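Local coordinates for protein peroxisomal catalase A (PDB 1A4E) that uses heme to break down hydrogen peroxide into water and oxygen, probably protecting yeast cells from peroxide made by peroxisomal oxidases, at residues I72-F81 with W205-V215. Sequence-based numbering, arbitrary orientation.
Sequences ITDICGSAMF and WSNKNGDWHYV
Asn-207 reaches from the hairpin 205-215 to the backbone of the loop 72-81. Its CB lies 3.5 Å from the carbonyl oxygens of both Thr-73 and Asp-74. CG sits between the backbone N and the carbonyl carbon (chi1 63°), which lets the amide serve both segments. ND2 donates across the contact to Asp-74 O (2.9 Å, N-H...O 149°), approaching from above the carbonyl plane, and gives a second, straighter bond to Asp-211 OD2 within its own amide plane. OD1 turns back over the type I turn from Asn-207 to Gly-210, accepting weakly from Asn-209 N within it and from Asp-211 N just beyond it. A leucine here would probably leave Asp-74 O and Asp-211 OD2 without this donor, and Asp-211 N without its side-chain acceptor.

Alongside, Gly-77 N donates to Ser-206 O (2.8 Å). A water joins Thr-73 O to Lys-208 N, and a second lies among Ile-75 O, Asp-211 O and His-213 ND1.

On the side of Trp-205 and Val-215 the contact is largely apolar. Ile-75 CD1 rests over one face of the His-213 ring, a CH-pi contact 4.0 Å from its centroid, while CG2 meets Val-215. The Trp-205 indole takes Cys-76 CB against CE3 (3.7 Å), and Phe-81 CE2 lies over one of its faces, the two planes inclined at 33°. Ile-72 CD1 touches CZ3 and also covers the centre of the Phe-81 ring. Ile-264 and Trp-126 extend this cluster into neighbouring strands.

The arrangement packs the connection between strands 59-68 and 87-95 onto an antiparallel beta-hairpin, within the beta-barrel domain of the catalase fold and away from the active site.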
loop_
_atom_site.group_PDB
_atom_site.type_symbol
_atom_site.label_atom_id
_atom_site.label_comp_id
_atom_site.label_asym_id
_atom_site.label_seq_id
_atom_site.Cartn_x
_atom_site.Cartn_y
_atom_site.Cartn_z
ATOM N N ILE B 72 36.819 24.594 -9.233
ATOM C CA ILE B 72 36.183 24.187 -10.473
ATOM C C ILE B 72 34.994 25.104 -10.728
ATOM O O ILE B 72 34.074 24.730 -11.456
ATOM C CB ILE B 72 35.640 22.705 -10.494
ATOM C CG1 ILE B 72 34.679 22.416 -9.348
ATOM C CG2 ILE B 72 36.849 21.768 -10.503
ATOM C CD1 ILE B 72 33.789 21.205 -9.706
ATOM N N THR B 73 34.988 26.331 -10.176
ATOM C CA THR B 73 33.877 27.256 -10.406
ATOM C C THR B 73 33.728 27.722 -11.864
ATOM O O THR B 73 32.689 28.247 -12.269
ATOM C CB THR B 73 34.018 28.485 -9.480
ATOM O OG1 THR B 73 35.261 29.112 -9.767
ATOM C CG2 THR B 73 33.888 28.085 -8.013
ATOM N N ASP B 74 34.767 27.500 -12.677
ATOM C CA ASP B 74 34.740 27.765 -14.115
ATOM C C ASP B 74 34.016 26.654 -14.872
ATOM O O ASP B 74 33.581 26.838 -16.007
ATOM C CB ASP B 74 36.176 27.897 -14.656
ATOM C CG ASP B 74 37.102 26.721 -14.354
ATOM O OD1 ASP B 74 37.371 26.461 -13.181
ATOM O OD2 ASP B 74 37.542 26.065 -15.291
ATOM N N ILE B 75 33.903 25.475 -14.256
ATOM C CA ILE B 75 33.166 24.369 -14.857
ATOM C C ILE B 75 31.736 24.295 -14.297
ATOM O O ILE B 75 30.770 24.164 -15.048
ATOM C CB ILE B 75 33.928 23.032 -14.588
ATOM C CG1 ILE B 75 35.370 23.102 -15.096
ATOM C CG2 ILE B 75 33.172 21.888 -15.260
ATOM C CD1 ILE B 75 35.564 23.308 -16.618
ATOM N N CYS B 76 31.556 24.410 -12.978
ATOM C CA CYS B 76 30.254 24.242 -12.350
ATOM C C CYS B 76 29.969 25.314 -11.326
ATOM O O CYS B 76 30.757 25.525 -10.406
ATOM C CB CYS B 76 30.196 22.887 -11.674
ATOM S SG CYS B 76 28.541 22.509 -11.064
ATOM N N GLY B 77 28.815 25.966 -11.483
ATOM C CA GLY B 77 28.391 27.043 -10.604
ATOM C C GLY B 77 27.609 26.599 -9.369
ATOM O O GLY B 77 27.116 27.473 -8.655
ATOM N N SER B 78 27.461 25.289 -9.077
ATOM C CA SER B 78 26.737 24.806 -7.901
ATOM C C SER B 78 27.366 25.299 -6.610
ATOM O O SER B 78 28.591 25.304 -6.464
ATOM C CB SER B 78 26.717 23.286 -7.850
ATOM O OG SER B 78 26.138 22.775 -9.037
ATOM N N ALA B 79 26.515 25.710 -5.666
ATOM C CA ALA B 79 26.962 26.246 -4.385
ATOM C C ALA B 79 27.850 25.327 -3.560
ATOM O O ALA B 79 28.735 25.819 -2.866
ATOM C CB ALA B 79 25.765 26.610 -3.526
ATOM N N MET B 80 27.692 24.000 -3.654
ATOM C CA MET B 80 28.537 23.098 -2.889
ATOM C C MET B 80 30.002 23.170 -3.306
ATOM O O MET B 80 30.883 22.822 -2.528
ATOM C CB MET B 80 28.031 21.662 -3.034
ATOM C CG MET B 80 28.133 21.023 -4.404
ATOM S SD MET B 80 27.571 19.303 -4.401
ATOM C CE MET B 80 28.802 18.492 -3.422
ATOM N N PHE B 81 30.268 23.660 -4.522
ATOM C CA PHE B 81 31.617 23.813 -5.042
ATOM C C PHE B 81 32.139 25.247 -4.945
ATOM O O PHE B 81 33.293 25.477 -5.279
ATOM C CB PHE B 81 31.673 23.398 -6.511
ATOM C CG PHE B 81 31.293 21.960 -6.816
ATOM C CD1 PHE B 81 31.851 20.904 -6.091
ATOM C CD2 PHE B 81 30.400 21.700 -7.852
ATOM C CE1 PHE B 81 31.511 19.585 -6.410
ATOM C CE2 PHE B 81 30.067 20.380 -8.164
ATOM C CZ PHE B 81 30.622 19.323 -7.445
ATOM N N TRP B 205 27.575 19.982 -16.815
ATOM C CA TRP B 205 27.730 20.963 -15.755
ATOM C C TRP B 205 27.948 22.337 -16.370
ATOM O O TRP B 205 28.616 22.472 -17.394
ATOM C CB TRP B 205 28.919 20.603 -14.853
ATOM C CG TRP B 205 28.766 19.344 -13.987
ATOM C CD1 TRP B 205 27.678 18.503 -14.080
ATOM C CD2 TRP B 205 29.672 18.903 -13.053
ATOM N NE1 TRP B 205 27.892 17.537 -13.226
ATOM C CE2 TRP B 205 29.059 17.726 -12.592
ATOM C CE3 TRP B 205 30.902 19.306 -12.534
ATOM C CZ2 TRP B 205 29.659 16.941 -11.606
ATOM C CZ3 TRP B 205 31.503 18.513 -11.547
ATOM C CH2 TRP B 205 30.890 17.342 -11.084
ATOM N N SER B 206 27.359 23.376 -15.770
ATOM C CA SER B 206 27.452 24.737 -16.286
ATOM C C SER B 206 27.987 25.698 -15.249
ATOM O O SER B 206 27.717 25.517 -14.062
ATOM C CB SER B 206 26.095 25.253 -16.707
ATOM O OG SER B 206 25.537 24.428 -17.703
ATOM N N ASN B 207 28.765 26.707 -15.658
ATOM C CA ASN B 207 29.175 27.742 -14.722
ATOM C C ASN B 207 28.141 28.865 -14.728
ATOM O O ASN B 207 27.157 28.814 -15.472
ATOM C CB ASN B 207 30.555 28.289 -15.098
ATOM C CG ASN B 207 30.711 28.991 -16.444
ATOM O OD1 ASN B 207 29.794 29.566 -17.028
ATOM N ND2 ASN B 207 31.938 28.999 -16.957
ATOM N N LYS B 208 28.355 29.907 -13.925
ATOM C CA LYS B 208 27.408 31.002 -13.841
ATOM C C LYS B 208 27.313 31.887 -15.073
ATOM O O LYS B 208 26.300 32.562 -15.251
ATOM C CB LYS B 208 27.756 31.819 -12.603
ATOM C CG LYS B 208 27.171 31.067 -11.421
ATOM C CD LYS B 208 27.716 31.535 -10.090
ATOM C CE LYS B 208 26.871 30.930 -8.981
ATOM N NZ LYS B 208 27.518 31.080 -7.688
ATOM N N ASN B 209 28.324 31.853 -15.953
ATOM C CA ASN B 209 28.296 32.593 -17.213
ATOM C C ASN B 209 27.522 31.905 -18.335
ATOM O O ASN B 209 27.322 32.499 -19.396
ATOM C CB ASN B 209 29.709 32.842 -17.720
ATOM C CG ASN B 209 30.455 33.963 -17.013
ATOM O OD1 ASN B 209 30.514 34.057 -15.787
ATOM N ND2 ASN B 209 31.110 34.839 -17.782
ATOM N N GLY B 210 27.067 30.661 -18.140
ATOM C CA GLY B 210 26.331 29.948 -19.169
ATOM C C GLY B 210 27.202 29.026 -20.007
ATOM O O GLY B 210 26.698 28.355 -20.908
ATOM N N ASP B 211 28.516 28.988 -19.748
ATOM C CA ASP B 211 29.427 28.082 -20.449
ATOM C C ASP B 211 29.214 26.689 -19.874
ATOM O O ASP B 211 29.110 26.540 -18.657
ATOM C CB ASP B 211 30.907 28.483 -20.236
ATOM C CG ASP B 211 31.268 29.937 -20.562
ATOM O OD1 ASP B 211 30.795 30.438 -21.584
ATOM O OD2 ASP B 211 32.025 30.573 -19.804
ATOM N N TRP B 212 29.136 25.656 -20.709
ATOM C CA TRP B 212 28.898 24.312 -20.214
ATOM C C TRP B 212 29.856 23.272 -20.763
ATOM O O TRP B 212 30.454 23.441 -21.825
ATOM C CB TRP B 212 27.457 23.887 -20.537
ATOM C CG TRP B 212 27.113 23.783 -22.020
ATOM C CD1 TRP B 212 26.751 24.886 -22.746
ATOM C CD2 TRP B 212 27.111 22.633 -22.771
ATOM N NE1 TRP B 212 26.513 24.440 -23.952
ATOM C CE2 TRP B 212 26.707 23.114 -24.019
ATOM C CE3 TRP B 212 27.372 21.276 -22.584
ATOM C CZ2 TRP B 212 26.565 22.252 -25.101
ATOM C CZ3 TRP B 212 27.229 20.411 -23.669
ATOM C CH2 TRP B 212 26.828 20.894 -24.916
ATOM N N HIS B 213 29.977 22.164 -20.030
ATOM C CA HIS B 213 30.825 21.062 -20.438
ATOM C C HIS B 213 30.171 19.708 -20.212
ATOM O O HIS B 213 29.307 19.541 -19.354
ATOM C CB HIS B 213 32.139 21.067 -19.660
ATOM C CG HIS B 213 33.144 22.155 -20.022
ATOM N ND1 HIS B 213 33.143 23.423 -19.644
ATOM C CD2 HIS B 213 34.273 21.961 -20.780
ATOM C CE1 HIS B 213 34.212 24.005 -20.127
ATOM N NE2 HIS B 213 34.885 23.116 -20.809
ATOM N N TYR B 214 30.557 18.738 -21.045
ATOM C CA TYR B 214 30.215 17.346 -20.829
ATOM C C TYR B 214 31.214 16.885 -19.781
ATOM O O TYR B 214 32.415 17.121 -19.905
ATOM C CB TYR B 214 30.405 16.513 -22.082
ATOM C CG TYR B 214 29.387 16.779 -23.183
ATOM C CD1 TYR B 214 28.011 16.617 -22.963
ATOM C CD2 TYR B 214 29.842 17.173 -24.439
ATOM C CE1 TYR B 214 27.094 16.843 -23.991
ATOM C CE2 TYR B 214 28.929 17.404 -25.472
ATOM C CZ TYR B 214 27.562 17.236 -25.243
ATOM O OH TYR B 214 26.665 17.443 -26.272
ATOM N N VAL B 215 30.720 16.236 -18.728
ATOM C CA VAL B 215 31.535 15.850 -17.580
ATOM C C VAL B 215 31.392 14.373 -17.249
ATOM O O VAL B 215 30.309 13.804 -17.384
ATOM C CB VAL B 215 31.118 16.720 -16.344
ATOM C CG1 VAL B 215 31.891 16.306 -15.107
ATOM C CG2 VAL B 215 31.449 18.188 -16.590
HETATM O O HOH W 1 30.271 29.448 -11.625
HETATM O O HOH W 2 31.207 24.733 -17.832
#